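Methylmalonyl-CoA carboxyltransferase 5S subunit (Propionibacterium freudenreichii subsp. shermanii, PDB 1RQB) transfers a carboxyl group from the biotin of the 1.3S subunit to pyruvate, forming oxaloacetate, as the cobalt-dependent TIM-barrel subunit of transcarboxylase. Local coordinates at residues 55-60 / 95-100; 89-94 / 130-135; 254-259 / 291-296. All coordinates share one frame; numbering follows the deposited sequence.

Interaction 1 of 3, residues 55-60 / 95-100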
ATOM      1  N   ASP A  55       1.365 -25.075  -3.817  1.00 15.13           N
ATOM      2  CA  ASP A  55       0.275 -24.256  -3.270  1.00 12.68           C
ATOM      3  C   ASP A  55      -0.246 -23.272  -4.319  1.00 13.07           C
ATOM      4  O   ASP A  55      -1.452 -23.042  -4.411  1.00 13.69           O
ATOM      5  CB  ASP A  55       0.737 -23.526  -2.018  1.00 15.54           C
ATOM      6  CG  ASP A  55       0.919 -24.478  -0.846  1.00 22.34           C
ATOM      7  OD1 ASP A  55       0.005 -25.305  -0.615  1.00 23.78           O
ATOM      8  OD2 ASP A  55       1.962 -24.400  -0.166  1.00 27.40           O
ATOM      9  N   ILE A  56       0.651 -22.689  -5.110  1.00 12.87           N
ATOM     10  CA  ILE A  56       0.224 -21.747  -6.155  1.00 13.09           C
ATOM     11  C   ILE A  56      -0.691 -22.469  -7.147  1.00 14.28           C
ATOM     12  O   ILE A  56      -1.738 -21.958  -7.539  1.00 11.87           O
ATOM     13  CB  ILE A  56       1.459 -21.164  -6.901  1.00 11.37           C
ATOM     14  CG1 ILE A  56       2.171 -20.168  -5.979  1.00 10.89           C
ATOM     15  CG2 ILE A  56       1.035 -20.490  -8.214  1.00 10.60           C
ATOM     16  CD1 ILE A  56       3.479 -19.588  -6.535  1.00 12.55           C
ATOM     17  N   ASP A  57      -0.298 -23.688  -7.510  1.00 13.34           N
ATOM     18  CA  ASP A  57      -1.036 -24.517  -8.474  1.00 17.73           C
ATOM     19  C   ASP A  57      -2.441 -24.858  -7.972  1.00 16.14           C
ATOM     20  O   ASP A  57      -3.343 -25.078  -8.779  1.00 17.56           O
ATOM     21  CB  ASP A  57      -0.268 -25.827  -8.742  1.00 18.43           C
ATOM     22  CG  ASP A  57      -0.951 -26.704  -9.785  1.00 24.77           C
ATOM     23  OD1 ASP A  57      -0.889 -26.378 -10.995  1.00 22.97           O
ATOM     24  OD2 ASP A  57      -1.567 -27.713  -9.394  1.00 28.81           O
ATOM     25  N   ALA A  58      -2.657 -24.904  -6.662  1.00 15.85           N
ATOM     26  CA  ALA A  58      -3.984 -25.277  -6.147  1.00 17.29           C
ATOM     27  C   ALA A  58      -4.741 -24.077  -5.573  1.00 17.99           C
ATOM     28  O   ALA A  58      -5.813 -24.247  -4.993  1.00 16.74           O
ATOM     29  CB  ALA A  58      -3.837 -26.337  -5.061  1.00 17.90           C
ATOM     30  N   ALA A  59      -4.223 -22.866  -5.745  1.00 13.92           N
ATOM     31  CA  ALA A  59      -4.871 -21.690  -5.142  1.00 13.29           C
ATOM     32  C   ALA A  59      -6.123 -21.252  -5.905  1.00 16.20           C
ATOM     33  O   ALA A  59      -7.006 -20.628  -5.319  1.00 20.26           O
ATOM     34  CB  ALA A  59      -3.880 -20.539  -5.053  1.00 12.36           C
ATOM     35  N   GLY A  60      -6.207 -21.553  -7.200  1.00 16.77           N
ATOM     36  CA  GLY A  60      -7.375 -21.150  -7.978  1.00 13.39           C
ATOM     37  C   GLY A  60      -7.187 -19.957  -8.912  1.00 16.89           C
ATOM     38  O   GLY A  60      -8.156 -19.351  -9.366  1.00 13.04           O
ATOM     39  N   PRO A  95       1.238 -28.486 -12.923  1.00 19.60           N
ATOM     40  CA  PRO A  95       0.540 -29.103 -14.056  1.00 20.94           C
ATOM     41  C   PRO A  95      -0.910 -28.699 -14.330  1.00 21.38           C
ATOM     42  O   PRO A  95      -1.410 -28.883 -15.438  1.00 22.42           O
ATOM     43  CB  PRO A  95       0.663 -30.595 -13.752  1.00 22.98           C
ATOM     44  CG  PRO A  95       0.526 -30.616 -12.260  1.00 20.91           C
ATOM     45  CD  PRO A  95       1.432 -29.465 -11.833  1.00 20.82           C
ATOM     46  N   ASN A  96      -1.595 -28.135 -13.346  1.00 21.00           N
ATOM     47  CA  ASN A  96      -3.007 -27.780 -13.550  1.00 24.20           C
ATOM     48  C   ASN A  96      -3.191 -26.281 -13.799  1.00 24.78           C
ATOM     49  O   ASN A  96      -4.325 -25.816 -13.911  1.00 23.87           O
ATOM     50  CB  ASN A  96      -3.812 -28.160 -12.312  1.00 24.64           C
ATOM     51  CG  ASN A  96      -3.579 -29.594 -11.895  1.00 29.29           C
ATOM     52  OD1 ASN A  96      -3.835 -30.518 -12.665  1.00 27.66           O
ATOM     53  ND2 ASN A  96      -3.078 -29.788 -10.680  1.00 27.60           N
ATOM     54  N   SER A  97      -2.105 -25.528 -13.925  1.00 17.97           N
ATOM     55  CA  SER A  97      -2.252 -24.073 -14.063  1.00 17.95           C
ATOM     56  C   SER A  97      -1.957 -23.583 -15.482  1.00 17.94           C
ATOM     57  O   SER A  97      -1.221 -24.212 -16.240  1.00 14.85           O
ATOM     58  CB  SER A  97      -1.274 -23.361 -13.119  1.00 20.15           C
ATOM     59  OG  SER A  97      -1.375 -23.849 -11.801  1.00 22.52           O
ATOM     60  N   ARG A  98      -2.553 -22.437 -15.814  1.00 13.65           N
ATOM     61  CA  ARG A  98      -2.252 -21.782 -17.094  1.00 16.33           C
ATOM     62  C   ARG A  98      -0.987 -20.955 -16.859  1.00 16.64           C
ATOM     63  O   ARG A  98      -1.015 -19.997 -16.089  1.00 16.69           O
ATOM     64  CB  ARG A  98      -3.339 -20.788 -17.537  1.00 15.73           C
ATOM     65  CG  ARG A  98      -4.706 -21.343 -17.829  1.00 20.82           C
ATOM     66  CD  ARG A  98      -5.566 -20.243 -18.472  1.00 22.08           C
ATOM     67  NE  ARG A  98      -6.924 -20.704 -18.733  1.00 23.54           N
ATOM     68  CZ  ARG A  98      -7.856 -20.858 -17.795  1.00 31.37           C
ATOM     69  NH1 ARG A  98      -7.590 -20.583 -16.516  1.00 21.84           N
ATOM     70  NH2 ARG A  98      -9.056 -21.307 -18.139  1.00 29.61           N
ATOM     71  N   LEU A  99       0.119 -21.328 -17.490  1.00 11.86           N
ATOM     72  CA  LEU A  99       1.351 -20.547 -17.312  1.00 12.24           C
ATOM     73  C   LEU A  99       1.291 -19.347 -18.257  1.00 16.16           C
ATOM     74  O   LEU A  99       0.806 -19.458 -19.382  1.00 13.23           O
ATOM     75  CB  LEU A  99       2.584 -21.399 -17.615  1.00 14.59           C
ATOM     76  CG  LEU A  99       2.705 -22.686 -16.789  1.00 20.17           C
ATOM     77  CD1 LEU A  99       4.097 -23.293 -16.995  1.00 19.22           C
ATOM     78  CD2 LEU A  99       2.475 -22.391 -15.321  1.00 17.79           C
ATOM     79  N   GLN A 100       1.781 -18.202 -17.790  1.00 11.82           N
ATOM     80  CA  GLN A 100       1.720 -16.983 -18.608  1.00 10.69           C
ATOM     81  C   GLN A 100       3.092 -16.310 -18.653  1.00 12.20           C
ATOM     82  O   GLN A 100       3.856 -16.372 -17.690  1.00 12.43           O
ATOM     83  CB  GLN A 100       0.686 -16.041 -17.987  1.00 11.67           C
ATOM     84  CG  GLN A 100       0.451 -14.750 -18.735  1.00 10.67           C
ATOM     85  CD  GLN A 100      -0.784 -14.017 -18.220  1.00 16.19           C
ATOM     86  OE1 GLN A 100      -1.828 -14.628 -17.997  1.00 13.33           O
ATOM     87  NE2 GLN A 100      -0.671 -12.703 -18.047  1.00 16.84           N
TER
HETATM   88  O   HOH W   1      -3.776 -22.824 -11.372  1.00 27.25           O
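D57, near the end of helix 53-58, extends its carboxylate to N96 and S97 in the loop that leads from helix 83-93 into strand 99-103. Both elements lie at the N-terminal ends of neighbouring parallel strands of the TIM barrel, 63-68 and 99-103, since helix 53-58 runs ahead of the first of these and the loop ahead of the second.

Direct hydrogen bonds carry the contact. N96 supplies two of them, one to each carboxylate oxygen. Its backbone N donates to D57 OD1 at 3.0 Å, and its ND2 donates to D57 OD2 at 2.9 Å; each oxygen is met on its syn lone pair, the side facing the other oxygen. The amide and carboxylate are not coplanar, their planes standing 38° apart, and the N96 ND2 bond is only moderately straight, at 148°. The third donor is S97 OG, 2.7 Å from D57 OD1, which arrives from above the carboxylate plane. D57 reaches all three because CG is anti to its backbone N (chi1 -177°), which carries the carboxylate across to the loop.

A water extends the polar group. It donates to S97 OG at 2.6 Å, so this hydroxyl accepts one bond while giving another; the water's second bond, to D57 O, is long and weak.

Van der Waals contact is slight: P95 CD lies 4.0 Å from D57 OD1, beside the bonded groups. The two segments bury 168 Å² between them, most of it on D57.

With two donors on OD1 and one on OD2, the carboxylate is held at both oxygens and its rotation is restricted. Three donors on the two oxygens would probably favour the ionised form, and may offset the unfavourable setting of a negative charge near the C-terminal end of a helix.

Interaction 2 of 3, residues 89-94 / 130-135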
ATOM      1  N   THR A  89      10.618 -26.715 -15.397  1.00 14.52           N
ATOM      2  CA  THR A  89      10.382 -27.039 -13.983  1.00 14.43           C
ATOM      3  C   THR A  89       9.019 -26.502 -13.543  1.00 17.18           C
ATOM      4  O   THR A  89       8.254 -27.207 -12.887  1.00 13.59           O
ATOM      5  CB  THR A  89      11.491 -26.453 -13.087  1.00 17.99           C
ATOM      6  OG1 THR A  89      12.743 -27.044 -13.451  1.00 19.17           O
ATOM      7  CG2 THR A  89      11.216 -26.764 -11.622  1.00 19.03           C
ATOM      8  N   PHE A  90       8.705 -25.265 -13.913  1.00 16.57           N
ATOM      9  CA  PHE A  90       7.410 -24.678 -13.536  1.00 15.69           C
ATOM     10  C   PHE A  90       6.265 -25.489 -14.146  1.00 15.83           C
ATOM     11  O   PHE A  90       5.235 -25.699 -13.508  1.00 13.59           O
ATOM     12  CB  PHE A  90       7.319 -23.231 -14.021  1.00 14.55           C
ATOM     13  CG  PHE A  90       8.024 -22.235 -13.126  1.00 17.37           C
ATOM     14  CD1 PHE A  90       8.564 -21.067 -13.660  1.00 17.51           C
ATOM     15  CD2 PHE A  90       8.120 -22.443 -11.757  1.00 19.56           C
ATOM     16  CE1 PHE A  90       9.194 -20.114 -12.836  1.00 18.29           C
ATOM     17  CE2 PHE A  90       8.748 -21.494 -10.923  1.00 22.34           C
ATOM     18  CZ  PHE A  90       9.284 -20.330 -11.475  1.00 19.51           C
ATOM     19  N   ARG A  91       6.446 -25.946 -15.383  1.00 12.09           N
ATOM     20  CA  ARG A  91       5.395 -26.712 -16.069  1.00 11.25           C
ATOM     21  C   ARG A  91       5.122 -28.014 -15.312  1.00 12.96           C
ATOM     22  O   ARG A  91       3.980 -28.451 -15.189  1.00 15.13           O
ATOM     23  CB  ARG A  91       5.845 -27.056 -17.494  1.00 13.79           C
ATOM     24  CG  ARG A  91       4.883 -27.923 -18.311  1.00 14.73           C
ATOM     25  CD  ARG A  91       3.563 -27.233 -18.646  1.00 15.45           C
ATOM     26  NE  ARG A  91       2.682 -26.991 -17.507  1.00 16.34           N
ATOM     27  CZ  ARG A  91       1.600 -26.218 -17.576  1.00 14.89           C
ATOM     28  NH1 ARG A  91       1.294 -25.615 -18.719  1.00 12.46           N
ATOM     29  NH2 ARG A  91       0.806 -26.073 -16.521  1.00 10.36           N
ATOM     30  N   LYS A  92       6.188 -28.621 -14.812  1.00 14.92           N
ATOM     31  CA  LYS A  92       6.109 -29.900 -14.092  1.00 15.56           C
ATOM     32  C   LYS A  92       5.539 -29.726 -12.682  1.00 19.13           C
ATOM     33  O   LYS A  92       4.739 -30.544 -12.231  1.00 16.41           O
ATOM     34  CB  LYS A  92       7.511 -30.516 -14.018  1.00 21.01           C
ATOM     35  CG  LYS A  92       7.610 -31.764 -13.169  1.00 29.51           C
ATOM     36  CD  LYS A  92       9.029 -32.332 -13.181  1.00 33.80           C
ATOM     37  CE  LYS A  92      10.071 -31.304 -12.734  1.00 38.93           C
ATOM     38  NZ  LYS A  92       9.760 -30.666 -11.418  1.00 42.14           N
ATOM     39  N   LEU A  93       5.924 -28.661 -11.986  1.00 16.03           N
ATOM     40  CA  LEU A  93       5.463 -28.466 -10.603  1.00 17.70           C
ATOM     41  C   LEU A  93       4.067 -27.841 -10.532  1.00 16.16           C
ATOM     42  O   LEU A  93       3.438 -27.861  -9.476  1.00 18.98           O
ATOM     43  CB  LEU A  93       6.462 -27.604  -9.827  1.00 15.75           C
ATOM     44  CG  LEU A  93       7.847 -28.231  -9.682  1.00 20.70           C
ATOM     45  CD1 LEU A  93       8.774 -27.264  -8.958  1.00 21.29           C
ATOM     46  CD2 LEU A  93       7.742 -29.548  -8.927  1.00 24.06           C
HETATM   47  N   MSE A  94       3.579 -27.263 -11.623  1.00 13.80           N
HETATM   48  CA  MSE A  94       2.234 -26.668 -11.617  1.00 17.02           C
HETATM   49  C   MSE A  94       1.477 -27.168 -12.849  1.00 17.65           C
HETATM   50  O   MSE A  94       1.086 -26.392 -13.720  1.00 17.39           O
HETATM   51  CB  MSE A  94       2.347 -25.136 -11.636  1.00 17.23           C
HETATM   52  CG  MSE A  94       3.180 -24.601 -10.483  1.00 17.63           C
HETATM   53 SE   MSE A  94       3.207 -22.655 -10.387  1.00 26.43          SE
HETATM   54  CE  MSE A  94       4.361 -22.269 -11.921  1.00 18.46           C
ATOM     55  N   GLY A 130       5.772 -25.697 -22.618  1.00 19.67           N
ATOM     56  CA  GLY A 130       4.706 -25.496 -21.647  1.00 23.61           C
ATOM     57  C   GLY A 130       3.946 -24.183 -21.504  1.00 19.85           C
ATOM     58  O   GLY A 130       2.964 -24.135 -20.765  1.00 19.24           O
HETATM   59  N   MSE A 131       4.352 -23.131 -22.202  1.00 17.55           N
HETATM   60  CA  MSE A 131       3.673 -21.835 -22.047  1.00 17.10           C
HETATM   61  C   MSE A 131       2.227 -21.929 -22.544  1.00 19.81           C
HETATM   62  O   MSE A 131       1.964 -22.505 -23.599  1.00 21.56           O
HETATM   63  CB  MSE A 131       4.442 -20.765 -22.816  1.00 19.22           C
HETATM   64  CG  MSE A 131       3.986 -19.370 -22.497  1.00 22.65           C
HETATM   65 SE   MSE A 131       4.045 -19.126 -20.567  1.00 35.19          SE
HETATM   66  CE  MSE A 131       5.904 -19.442 -20.252  1.00 23.45           C
ATOM     67  N   ASP A 132       1.288 -21.343 -21.797  1.00 15.98           N
ATOM     68  CA  ASP A 132      -0.139 -21.402 -22.151  1.00 18.12           C
ATOM     69  C   ASP A 132      -0.659 -20.046 -22.633  1.00 18.38           C
ATOM     70  O   ASP A 132      -1.341 -19.959 -23.654  1.00 17.12           O
ATOM     71  CB  ASP A 132      -0.989 -21.830 -20.939  1.00 14.28           C
ATOM     72  CG  ASP A 132      -0.693 -23.245 -20.475  1.00 23.39           C
ATOM     73  OD1 ASP A 132      -0.817 -24.179 -21.300  1.00 23.51           O
ATOM     74  OD2 ASP A 132      -0.344 -23.428 -19.283  1.00 18.01           O
ATOM     75  N   VAL A 133      -0.365 -18.993 -21.875  1.00 14.27           N
ATOM     76  CA  VAL A 133      -0.850 -17.647 -22.214  1.00 12.08           C
ATOM     77  C   VAL A 133       0.341 -16.752 -22.557  1.00 12.23           C
ATOM     78  O   VAL A 133       1.311 -16.665 -21.805  1.00 12.98           O
ATOM     79  CB  VAL A 133      -1.625 -17.013 -21.020  1.00 12.18           C
ATOM     80  CG1 VAL A 133      -2.102 -15.610 -21.386  1.00 13.66           C
ATOM     81  CG2 VAL A 133      -2.816 -17.893 -20.635  1.00 16.48           C
ATOM     82  N   PHE A 134       0.258 -16.096 -23.705  1.00  8.10           N
ATOM     83  CA  PHE A 134       1.333 -15.193 -24.137  1.00  7.89           C
ATOM     84  C   PHE A 134       0.827 -13.749 -24.141  1.00 10.44           C
ATOM     85  O   PHE A 134      -0.014 -13.374 -24.958  1.00 12.53           O
ATOM     86  CB  PHE A 134       1.796 -15.530 -25.559  1.00 12.04           C
ATOM     87  CG  PHE A 134       2.500 -16.862 -25.683  1.00 12.81           C
ATOM     88  CD1 PHE A 134       1.779 -18.054 -25.697  1.00 14.90           C
ATOM     89  CD2 PHE A 134       3.885 -16.910 -25.843  1.00 13.94           C
ATOM     90  CE1 PHE A 134       2.438 -19.294 -25.880  1.00 14.16           C
ATOM     91  CE2 PHE A 134       4.550 -18.124 -26.025  1.00 13.31           C
ATOM     92  CZ  PHE A 134       3.820 -19.321 -26.046  1.00 12.91           C
ATOM     93  N   ARG A 135       1.319 -12.937 -23.221  1.00 10.80           N
ATOM     94  CA  ARG A 135       0.927 -11.521 -23.227  1.00 10.34           C
ATOM     95  C   ARG A 135       1.918 -10.798 -24.141  1.00  9.74           C
ATOM     96  O   ARG A 135       3.072 -10.577 -23.778  1.00 12.42           O
ATOM     97  CB  ARG A 135       0.944 -10.941 -21.810  1.00 10.13           C
ATOM     98  CG  ARG A 135       0.658  -9.430 -21.765  1.00 12.87           C
ATOM     99  CD  ARG A 135       0.526  -8.932 -20.325  1.00 13.73           C
ATOM    100  NE  ARG A 135      -0.676  -9.460 -19.687  1.00 11.76           N
ATOM    101  CZ  ARG A 135      -0.964  -9.322 -18.396  1.00 15.94           C
ATOM    102  NH1 ARG A 135      -0.125  -8.680 -17.590  1.00 14.02           N
ATOM    103  NH2 ARG A 135      -2.105  -9.797 -17.920  1.00 15.88           N
TER
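R91 of helix 83-93 meets D132 and G130 just ahead of strand 133-136, at the N-terminal ends of the strands of a TIM barrel. G130 closes the preceding helix, 116-128, with a Schellman motif, and its positive phi of 122° suits glycine; a CB there would also clash with R91 CD.

Two of the guanidinium nitrogens, NH1 and NH2, can be followed to their acceptors. NH1 has two acceptors across the contact. The stronger is D132 OD2, at 2.8 Å and 150°, a salt bridge lying close to the guanidinium plane; the carboxylate oxygen is met on its syn side, though somewhat out of its own plane. The other is G130 O, 3.0 Å from NH1, a bond bent enough to count as weak. NH2 turns back to its own segment and donates to M94 O at 2.8 Å, and it also binds S97 O beyond the helix. On the acceptor side, D132 OD2 takes a second bond from L99 N, so the side chain that pairs with R91 also binds the backbone of L99 in the neighbouring strand.

Reaching these partners requires a folded side chain. CG is anti to the backbone N, but the bends at chi2 and chi3 fold the guanidinium back towards M94 O, just past the helix, and the methylenes pass over G130, with R91 CD 3.7 Å from G130 CA.

A leucine in place of R91 would probably leave D132 without its charge partner and the carbonyls of G130, M94 and S97 without the donors described here.

The guanidinium and carboxylate planes stand 58° apart, and the other carboxylate oxygen, D132 OD1, remains 3.6 Å from R91 NH1.

Interaction 3 of 3, residues 254-259 / 291-296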
ATOM      1  N   SER A 254       0.663 -11.002  -0.862  1.00  7.75           N
ATOM      2  CA  SER A 254       0.871  -9.859   0.041  1.00  9.78           C
ATOM      3  C   SER A 254       2.297  -9.684   0.574  1.00 10.37           C
ATOM      4  O   SER A 254       2.716  -8.548   0.788  1.00 11.32           O
ATOM      5  CB  SER A 254      -0.148  -9.885   1.195  1.00 12.65           C
ATOM      6  OG  SER A 254       0.048 -10.991   2.050  1.00 18.21           O
ATOM      7  N   SER A 255       3.064 -10.748   0.797  1.00  8.20           N
ATOM      8  CA  SER A 255       4.425 -10.572   1.327  1.00 10.75           C
ATOM      9  C   SER A 255       5.396 -10.080   0.248  1.00 10.84           C
ATOM     10  O   SER A 255       6.550  -9.768   0.532  1.00  9.05           O
ATOM     11  CB  SER A 255       4.936 -11.885   1.937  1.00 12.29           C
ATOM     12  OG  SER A 255       4.669 -12.984   1.079  1.00 11.31           O
HETATM   13  N   MSE A 256       4.933 -10.000  -0.992  1.00  8.04           N
HETATM   14  CA  MSE A 256       5.756  -9.541  -2.122  1.00  8.63           C
HETATM   15  C   MSE A 256       4.946  -8.521  -2.926  1.00  9.44           C
HETATM   16  O   MSE A 256       4.891  -8.620  -4.151  1.00  9.48           O
HETATM   17  CB  MSE A 256       6.038 -10.709  -3.059  1.00  9.73           C
HETATM   18  CG  MSE A 256       6.726 -11.876  -2.425  1.00 16.95           C
HETATM   19 SE   MSE A 256       8.595 -11.478  -2.403  1.00 32.90          SE
HETATM   20  CE  MSE A 256       9.007 -11.922  -4.259  1.00 20.45           C
ATOM     21  N   SER A 257       4.352  -7.536  -2.248  1.00 10.09           N
ATOM     22  CA  SER A 257       3.479  -6.565  -2.923  1.00  6.97           C
ATOM     23  C   SER A 257       3.768  -5.127  -2.481  1.00 10.34           C
ATOM     24  O   SER A 257       4.581  -4.881  -1.590  1.00 10.07           O
ATOM     25  CB  SER A 257       2.016  -6.881  -2.585  1.00  6.49           C
ATOM     26  OG  SER A 257       1.761  -6.609  -1.214  1.00  9.46           O
ATOM     27  N   LEU A 258       3.066  -4.199  -3.142  1.00  9.48           N
ATOM     28  CA  LEU A 258       3.094  -2.746  -2.910  1.00  7.99           C
ATOM     29  C   LEU A 258       4.374  -2.090  -3.433  1.00 11.24           C
ATOM     30  O   LEU A 258       5.270  -2.751  -3.956  1.00 12.55           O
ATOM     31  CB  LEU A 258       2.872  -2.420  -1.428  1.00 13.01           C
ATOM     32  CG  LEU A 258       1.516  -2.933  -0.916  1.00 13.81           C
ATOM     33  CD1 LEU A 258       1.286  -2.448   0.508  1.00 13.78           C
ATOM     34  CD2 LEU A 258       0.398  -2.453  -1.821  1.00 12.65           C
ATOM     35  N   GLY A 259       4.441  -0.769  -3.301  1.00 13.53           N
ATOM     36  CA  GLY A 259       5.592  -0.050  -3.820  1.00 10.53           C
ATOM     37  C   GLY A 259       5.579  -0.138  -5.340  1.00 11.03           C
ATOM     38  O   GLY A 259       4.511  -0.073  -5.948  1.00 10.83           O
ATOM     39  N   ASP A 291       3.323 -16.906   3.547  1.00 10.69           N
ATOM     40  CA  ASP A 291       4.316 -17.250   4.575  1.00 12.44           C
ATOM     41  C   ASP A 291       5.610 -17.738   3.923  1.00 12.33           C
ATOM     42  O   ASP A 291       6.710 -17.465   4.404  1.00 12.16           O
ATOM     43  CB  ASP A 291       3.748 -18.318   5.519  1.00 14.39           C
ATOM     44  CG  ASP A 291       2.759 -17.731   6.526  1.00 27.92           C
ATOM     45  OD1 ASP A 291       2.569 -16.494   6.513  1.00 24.40           O
ATOM     46  OD2 ASP A 291       2.182 -18.497   7.330  1.00 29.74           O
ATOM     47  N   HIS A 292       5.477 -18.447   2.817  1.00 11.80           N
ATOM     48  CA  HIS A 292       6.670 -18.944   2.119  1.00 12.63           C
ATOM     49  C   HIS A 292       7.556 -17.772   1.694  1.00 14.74           C
ATOM     50  O   HIS A 292       8.754 -17.749   1.972  1.00 15.71           O
ATOM     51  CB  HIS A 292       6.269 -19.712   0.865  1.00 11.86           C
ATOM     52  CG  HIS A 292       7.441 -20.175   0.061  1.00 15.50           C
ATOM     53  ND1 HIS A 292       8.108 -21.348   0.335  1.00 20.73           N
ATOM     54  CD2 HIS A 292       8.115 -19.586  -0.954  1.00 17.78           C
ATOM     55  CE1 HIS A 292       9.147 -21.463  -0.476  1.00 19.45           C
ATOM     56  NE2 HIS A 292       9.174 -20.406  -1.267  1.00 18.85           N
ATOM     57  N   PHE A 293       6.969 -16.795   1.010  1.00 11.73           N
ATOM     58  CA  PHE A 293       7.785 -15.677   0.514  1.00 12.83           C
ATOM     59  C   PHE A 293       8.160 -14.698   1.628  1.00 12.52           C
ATOM     60  O   PHE A 293       9.167 -14.001   1.521  1.00 13.99           O
ATOM     61  CB  PHE A 293       7.093 -14.980  -0.653  1.00 13.18           C
ATOM     62  CG  PHE A 293       7.126 -15.797  -1.919  1.00 14.85           C
ATOM     63  CD1 PHE A 293       6.018 -16.529  -2.321  1.00 11.48           C
ATOM     64  CD2 PHE A 293       8.317 -15.929  -2.638  1.00 13.04           C
ATOM     65  CE1 PHE A 293       6.089 -17.398  -3.425  1.00 14.83           C
ATOM     66  CE2 PHE A 293       8.405 -16.795  -3.739  1.00 15.13           C
ATOM     67  CZ  PHE A 293       7.289 -17.534  -4.132  1.00 11.03           C
ATOM     68  N   LYS A 294       7.379 -14.647   2.697  1.00 12.88           N
ATOM     69  CA  LYS A 294       7.709 -13.731   3.797  1.00 12.87           C
ATOM     70  C   LYS A 294       9.045 -14.147   4.416  1.00 15.46           C
ATOM     71  O   LYS A 294       9.848 -13.308   4.823  1.00 16.53           O
ATOM     72  CB  LYS A 294       6.617 -13.759   4.871  1.00 12.02           C
ATOM     73  CG  LYS A 294       6.933 -12.817   6.027  1.00 23.86           C
ATOM     74  CD  LYS A 294       5.861 -12.819   7.105  1.00 30.65           C
ATOM     75  CE  LYS A 294       6.244 -11.855   8.229  1.00 37.62           C
ATOM     76  NZ  LYS A 294       6.610 -10.482   7.733  1.00 36.81           N
ATOM     77  N   ALA A 295       9.285 -15.449   4.464  1.00 13.60           N
ATOM     78  CA  ALA A 295      10.519 -15.992   5.051  1.00 14.81           C
ATOM     79  C   ALA A 295      11.708 -15.814   4.104  1.00 17.86           C
ATOM     80  O   ALA A 295      12.852 -15.713   4.542  1.00 22.30           O
ATOM     81  CB  ALA A 295      10.320 -17.484   5.365  1.00 19.08           C
ATOM     82  N   ILE A 296      11.443 -15.737   2.807  1.00 18.27           N
ATOM     83  CA  ILE A 296      12.519 -15.638   1.810  1.00 18.84           C
ATOM     84  C   ILE A 296      12.890 -14.194   1.459  1.00 18.87           C
ATOM     85  O   ILE A 296      14.054 -13.901   1.190  1.00 15.08           O
ATOM     86  CB  ILE A 296      12.086 -16.388   0.520  1.00 23.98           C
ATOM     87  CG1 ILE A 296      12.311 -17.885   0.720  1.00 26.25           C
ATOM     88  CG2 ILE A 296      12.804 -15.833  -0.719  1.00 26.56           C
ATOM     89  CD1 ILE A 296      11.744 -18.727  -0.376  1.00 36.54           C
TER
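S255 OG is hydrogen-bonded to the carbonyl of R290 and packs, without a further bond, on the next turn of helix 283-296, where F293 CB lies 3.6 Å from it. The chi1 of S255, 46°, sets OG between its backbone N and carbonyl carbon, facing the helix, while S255 CB approaches K294 CB to 3.9 Å. From the same residue, S255 O accepts a bond from R297 NH1, so polar links lie both before and after the segment 291-296.

Beside this, M256 packs on F293. The closest approach is M256 CG to F293 CB, at 3.6 Å. Bends at chi2 and chi3 of M256 carry the selenium of this selenomethionine to an oblique position near the ring, 5.4 Å from its centroid and 55° off the normal: a Met-aromatic contact, with the side chains crossing at about a right angle. H292 CD2 lies over one face of the F293 ring.

V31 of helix 31-39 touches both M256 and F293, and K294 NZ hydrogen-bonds to T307 of the second subunit. The contact thus joins the loop after strand 248-251 to a helix that also takes part in the dimer.

The polar bonds of S255, to R290 in the helix and R297 just past it, fix the loop there, while apolar packing sets the M256 side chain about 4 Å (nearest atoms) from that of substrate-binding H36, bordering the substrate site without supplying a metal ligand.

In the fold
Interactions 1 and 2 form one connected region, their centres 9 Å apart. The most direct tie is R91 NH2 to S97 O, a probable hydrogen bond of 2.8 Å. Strands 99-103 and 133-136 are neighbours in the barrel sheet, paired for example by V133 N and L99 O at 2.8 Å. M94, just after helix 83-93, also packs against D57. Both contacts lie away from the metal and substrate sites. Interaction 3 stands apart, its centre 18 Å from that of interaction 1 and 22 Å from that of interaction 2. It is nearer the chemistry: the M256 side chain lies about 10 Å from that of D34, a cobalt ligand, and about 13 Å from the cobalt ion.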